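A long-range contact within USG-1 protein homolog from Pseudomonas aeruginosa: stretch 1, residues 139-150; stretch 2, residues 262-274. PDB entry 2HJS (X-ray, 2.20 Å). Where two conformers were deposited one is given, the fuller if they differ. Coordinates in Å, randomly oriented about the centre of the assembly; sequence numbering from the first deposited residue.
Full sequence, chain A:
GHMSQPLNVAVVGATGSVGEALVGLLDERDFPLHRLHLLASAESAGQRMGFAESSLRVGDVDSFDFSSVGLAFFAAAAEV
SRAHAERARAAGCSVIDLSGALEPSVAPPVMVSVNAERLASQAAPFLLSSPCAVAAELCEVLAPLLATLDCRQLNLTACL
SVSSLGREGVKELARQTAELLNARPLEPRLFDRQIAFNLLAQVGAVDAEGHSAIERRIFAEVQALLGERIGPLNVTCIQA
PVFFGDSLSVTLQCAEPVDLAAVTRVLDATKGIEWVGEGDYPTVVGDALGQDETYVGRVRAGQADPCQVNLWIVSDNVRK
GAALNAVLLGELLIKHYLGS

Stretch 1 139-150: CEVLAPLLATLD
Stretch 2 262-274: AVTRVLDATKGIE

The contact between residues 139-150 and 262-274 of this USG-1 homolog is an apolar helix-on-helix packing without a single direct hydrogen bond across it, finished at one end by a water-bridged glutamate, and it illustrates how interlocking aliphatic side chains can join segments more than a hundred residues apart.

Both stretches enter as helices already under way. Their axes approach to 9.6 Å, with an angle of 121° between N-to-C directions, and together they bury 501 Å². The CA register runs in opposite senses: Val141 CA lies 7.3 Å from Ile273 CA, Pro144 CA lies 6.9 Å from Val266 CA, and Leu145 CA lies 6.6 Å from Val263 CA.

Pro144 lies at the centre. Lacking an amide hydrogen, its N makes no bond to the preceding turn, and the first helix kinks there. The ring, C-gamma endo, points toward the partner, placing CB 3.6 Å from Val266 CG1 and 3.8 Å from Thr270 OG1. Val266, chi1 t, also points across. Thr270, chi1 m, donates from OG1 to Val266 O at 2.7 Å, so its hydroxyl is satisfied within its own stretch while it sits beside the proline.

Leu145 leaves its backbone sideways, but its extended mt rotamer carries the tip into the partner: CD2 lies 3.9 Å from Val263 CG1 and 4.2 Å from both Val266 CG1 and Leu267 CD2. Leu267, also mt, reaches Val141 (chi1 t) as well, its CD2 standing 3.9 Å from Val141 CG1. Beyond the first helix, Leu149 (mt; phi/psi -99/140) extends the apolar seam, CD1 to Val263 CG2 at 4.2 Å.

The second helix runs through Ala269; Thr270 leaves helical phi/psi at -86/125 and opens a type II turn to Ile273, closed by a weak bond from Ile273 N to Thr270 O (3.3 Å). Gly272, at 86/-10, suits the turn because a CB would jam against the preceding carbonyl O and lie 3.3 Å from Glu140 OE2. Ile273 then begins a strand, its mt side chain pointing toward the first helix, with CD1 3.6 Å from Glu140 O and 3.9 Å from Val141 CA.

Glu140, chi1 and chi2 t, chi3 25°, stretches its carboxylate to this turn. Its OE2 is 3.4 Å from Gly272 O, but two acceptors cannot bond directly. Water instead provides the polar link, donating to Glu140 OE2 at 2.8 Å and to Lys271 O at 2.7 Å; both carboxylate oxygens are also hydrogen-bonded elsewhere in the structure, which makes burial of this charged group tolerable.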

# COMPACT_ATOMS: atom_id res chain seq x y z
N CYS A 139 -14.49 3.14 -9.31
CA CYS A 139 -15.65 2.85 -10.18
C CYS A 139 -15.51 3.48 -11.53
O CYS A 139 -15.95 2.91 -12.53
CB CYS A 139 -16.97 3.28 -9.52
SG CYS A 139 -17.40 2.21 -8.13
N GLU A 140 -14.88 4.65 -11.57
CA GLU A 140 -14.64 5.32 -12.83
C GLU A 140 -13.79 4.46 -13.76
O GLU A 140 -13.99 4.47 -14.96
CB GLU A 140 -13.95 6.67 -12.59
CG GLU A 140 -13.36 7.29 -13.84
CD GLU A 140 -12.59 8.57 -13.54
OE1 GLU A 140 -12.12 8.71 -12.39
OE2 GLU A 140 -12.46 9.42 -14.46
N VAL A 141 -12.83 3.74 -13.19
CA VAL A 141 -11.92 2.91 -13.96
C VAL A 141 -12.57 1.56 -14.30
O VAL A 141 -12.44 1.08 -15.41
CB VAL A 141 -10.58 2.71 -13.20
CG1 VAL A 141 -9.71 1.62 -13.89
CG2 VAL A 141 -9.85 4.05 -13.09
N LEU A 142 -13.28 0.97 -13.35
CA LEU A 142 -13.92 -0.33 -13.55
C LEU A 142 -15.12 -0.32 -14.49
O LEU A 142 -15.30 -1.26 -15.26
CB LEU A 142 -14.39 -0.88 -12.22
CG LEU A 142 -13.49 -1.89 -11.53
CD1 LEU A 142 -12.01 -1.58 -11.68
CD2 LEU A 142 -13.91 -1.91 -10.06
N ALA A 143 -15.95 0.72 -14.40
CA ALA A 143 -17.17 0.78 -15.22
C ALA A 143 -16.93 0.44 -16.71
O ALA A 143 -17.56 -0.48 -17.23
CB ALA A 143 -17.89 2.12 -15.07
N PRO A 144 -16.02 1.16 -17.39
CA PRO A 144 -15.82 0.83 -18.82
C PRO A 144 -15.22 -0.57 -19.07
O PRO A 144 -15.44 -1.15 -20.10
CB PRO A 144 -14.89 1.93 -19.34
CG PRO A 144 -14.35 2.62 -18.14
CD PRO A 144 -15.19 2.30 -16.95
N LEU A 145 -14.48 -1.09 -18.11
CA LEU A 145 -13.91 -2.43 -18.22
C LEU A 145 -14.95 -3.53 -18.10
O LEU A 145 -14.79 -4.61 -18.67
CB LEU A 145 -12.83 -2.62 -17.16
CG LEU A 145 -11.60 -1.73 -17.26
CD1 LEU A 145 -10.59 -2.10 -16.14
CD2 LEU A 145 -10.98 -1.91 -18.62
N LEU A 146 -16.03 -3.27 -17.37
CA LEU A 146 -17.00 -4.31 -17.05
C LEU A 146 -17.90 -4.67 -18.21
O LEU A 146 -18.61 -5.66 -18.15
CB LEU A 146 -17.81 -3.98 -15.80
CG LEU A 146 -16.94 -3.84 -14.54
CD1 LEU A 146 -17.81 -3.37 -13.40
CD2 LEU A 146 -16.16 -5.11 -14.16
N ALA A 147 -17.85 -3.87 -19.28
CA ALA A 147 -18.54 -4.24 -20.51
C ALA A 147 -17.85 -5.41 -21.21
O ALA A 147 -18.48 -6.12 -21.99
CB ALA A 147 -18.62 -3.06 -21.44
N THR A 148 -16.56 -5.59 -20.91
CA THR A 148 -15.70 -6.57 -21.56
C THR A 148 -15.29 -7.69 -20.60
O THR A 148 -15.21 -8.84 -21.00
CB THR A 148 -14.46 -5.86 -22.20
OG1 THR A 148 -14.82 -5.34 -23.49
CG2 THR A 148 -13.25 -6.79 -22.37
N LEU A 149 -15.03 -7.35 -19.34
CA LEU A 149 -14.55 -8.30 -18.33
C LEU A 149 -15.68 -8.78 -17.44
O LEU A 149 -16.54 -8.00 -17.04
CB LEU A 149 -13.49 -7.65 -17.44
CG LEU A 149 -12.24 -7.09 -18.11
CD1 LEU A 149 -11.29 -6.57 -17.07
CD2 LEU A 149 -11.55 -8.12 -19.01
N ASP A 150 -15.66 -10.07 -17.12
CA ASP A 150 -16.58 -10.64 -16.14
C ASP A 150 -15.84 -10.83 -14.82
O ASP A 150 -15.15 -11.83 -14.60
CB ASP A 150 -17.21 -11.95 -16.65
CG ASP A 150 -18.18 -12.59 -15.65
OD1 ASP A 150 -18.47 -12.00 -14.57
OD2 ASP A 150 -18.67 -13.71 -15.96
N ALA A 262 -6.99 -5.22 -24.89
CA ALA A 262 -8.36 -4.67 -24.89
C ALA A 262 -8.62 -3.79 -23.66
O ALA A 262 -9.26 -2.74 -23.76
CB ALA A 262 -9.39 -5.79 -24.97
N VAL A 263 -8.10 -4.22 -22.51
CA VAL A 263 -8.17 -3.46 -21.28
C VAL A 263 -7.51 -2.07 -21.45
O VAL A 263 -8.12 -1.04 -21.15
CB VAL A 263 -7.50 -4.22 -20.09
CG1 VAL A 263 -7.37 -3.32 -18.88
CG2 VAL A 263 -8.30 -5.47 -19.74
N THR A 264 -6.29 -2.06 -21.97
CA THR A 264 -5.54 -0.81 -22.09
C THR A 264 -6.15 0.04 -23.19
O THR A 264 -6.16 1.27 -23.08
CB THR A 264 -4.03 -1.05 -22.40
OG1 THR A 264 -3.89 -1.72 -23.65
CG2 THR A 264 -3.36 -1.90 -21.32
N ARG A 265 -6.68 -0.59 -24.24
CA ARG A 265 -7.39 0.13 -25.29
C ARG A 265 -8.62 0.90 -24.73
O ARG A 265 -8.83 2.08 -25.05
CB ARG A 265 -7.77 -0.83 -26.43
CG ARG A 265 -8.23 -0.19 -27.72
CD ARG A 265 -8.49 -1.27 -28.84
NE ARG A 265 -7.28 -2.02 -29.20
CZ ARG A 265 -7.08 -3.34 -29.02
NH1 ARG A 265 -7.99 -4.13 -28.49
NH2 ARG A 265 -5.93 -3.89 -29.41
N VAL A 266 -9.41 0.24 -23.88
CA VAL A 266 -10.62 0.83 -23.32
C VAL A 266 -10.27 2.02 -22.44
O VAL A 266 -10.92 3.07 -22.51
CB VAL A 266 -11.42 -0.19 -22.47
CG1 VAL A 266 -12.56 0.50 -21.70
CG2 VAL A 266 -12.02 -1.24 -23.35
N LEU A 267 -9.27 1.82 -21.59
CA LEU A 267 -8.77 2.84 -20.66
C LEU A 267 -8.19 4.01 -21.42
O LEU A 267 -8.40 5.17 -21.06
CB LEU A 267 -7.68 2.26 -19.76
CG LEU A 267 -8.14 1.17 -18.77
CD1 LEU A 267 -6.94 0.53 -18.11
CD2 LEU A 267 -9.11 1.74 -17.74
N ASP A 268 -7.44 3.71 -22.48
CA ASP A 268 -6.90 4.74 -23.32
C ASP A 268 -8.01 5.56 -24.01
O ASP A 268 -7.89 6.76 -24.13
CB ASP A 268 -5.95 4.13 -24.35
CG ASP A 268 -4.88 5.10 -24.81
OD1 ASP A 268 -4.65 6.13 -24.12
OD2 ASP A 268 -4.25 4.80 -25.85
N ALA A 269 -9.10 4.90 -24.41
CA ALA A 269 -10.20 5.57 -25.14
C ALA A 269 -11.18 6.33 -24.23
O ALA A 269 -11.95 7.14 -24.71
CB ALA A 269 -10.96 4.56 -26.01
N THR A 270 -11.14 6.09 -22.92
CA THR A 270 -12.11 6.69 -22.01
C THR A 270 -11.67 8.09 -21.58
O THR A 270 -10.54 8.26 -21.08
CB THR A 270 -12.34 5.80 -20.77
OG1 THR A 270 -12.76 4.50 -21.21
CG2 THR A 270 -13.42 6.39 -19.85
N LYS A 271 -12.54 9.07 -21.78
CA LYS A 271 -12.33 10.44 -21.30
C LYS A 271 -12.14 10.44 -19.78
O LYS A 271 -12.82 9.70 -19.07
CB LYS A 271 -13.51 11.34 -21.69
CG LYS A 271 -13.48 12.73 -21.06
CD LYS A 271 -14.77 13.51 -21.28
CE LYS A 271 -14.56 14.69 -22.21
NZ LYS A 271 -13.55 15.66 -21.66
N GLY A 272 -11.22 11.26 -19.29
CA GLY A 272 -11.02 11.43 -17.86
C GLY A 272 -10.08 10.39 -17.27
O GLY A 272 -9.71 10.51 -16.10
N ILE A 273 -9.73 9.37 -18.06
CA ILE A 273 -8.75 8.36 -17.65
C ILE A 273 -7.52 8.54 -18.53
O ILE A 273 -7.63 8.68 -19.75
CB ILE A 273 -9.29 6.92 -17.80
CG1 ILE A 273 -10.36 6.62 -16.75
CG2 ILE A 273 -8.17 5.91 -17.63
CD1 ILE A 273 -11.12 5.29 -17.00
N GLU A 274 -6.34 8.55 -17.90
CA GLU A 274 -5.09 8.55 -18.66
C GLU A 274 -4.37 7.22 -18.45
O GLU A 274 -3.97 6.88 -17.34
CB GLU A 274 -4.22 9.75 -18.27
CG GLU A 274 -2.96 9.93 -19.14
CD GLU A 274 -3.25 10.03 -20.64
OE1 GLU A 274 -2.60 9.29 -21.41
OE2 GLU A 274 -4.11 10.84 -21.06
O HOH W 1 -13.89 8.83 -16.79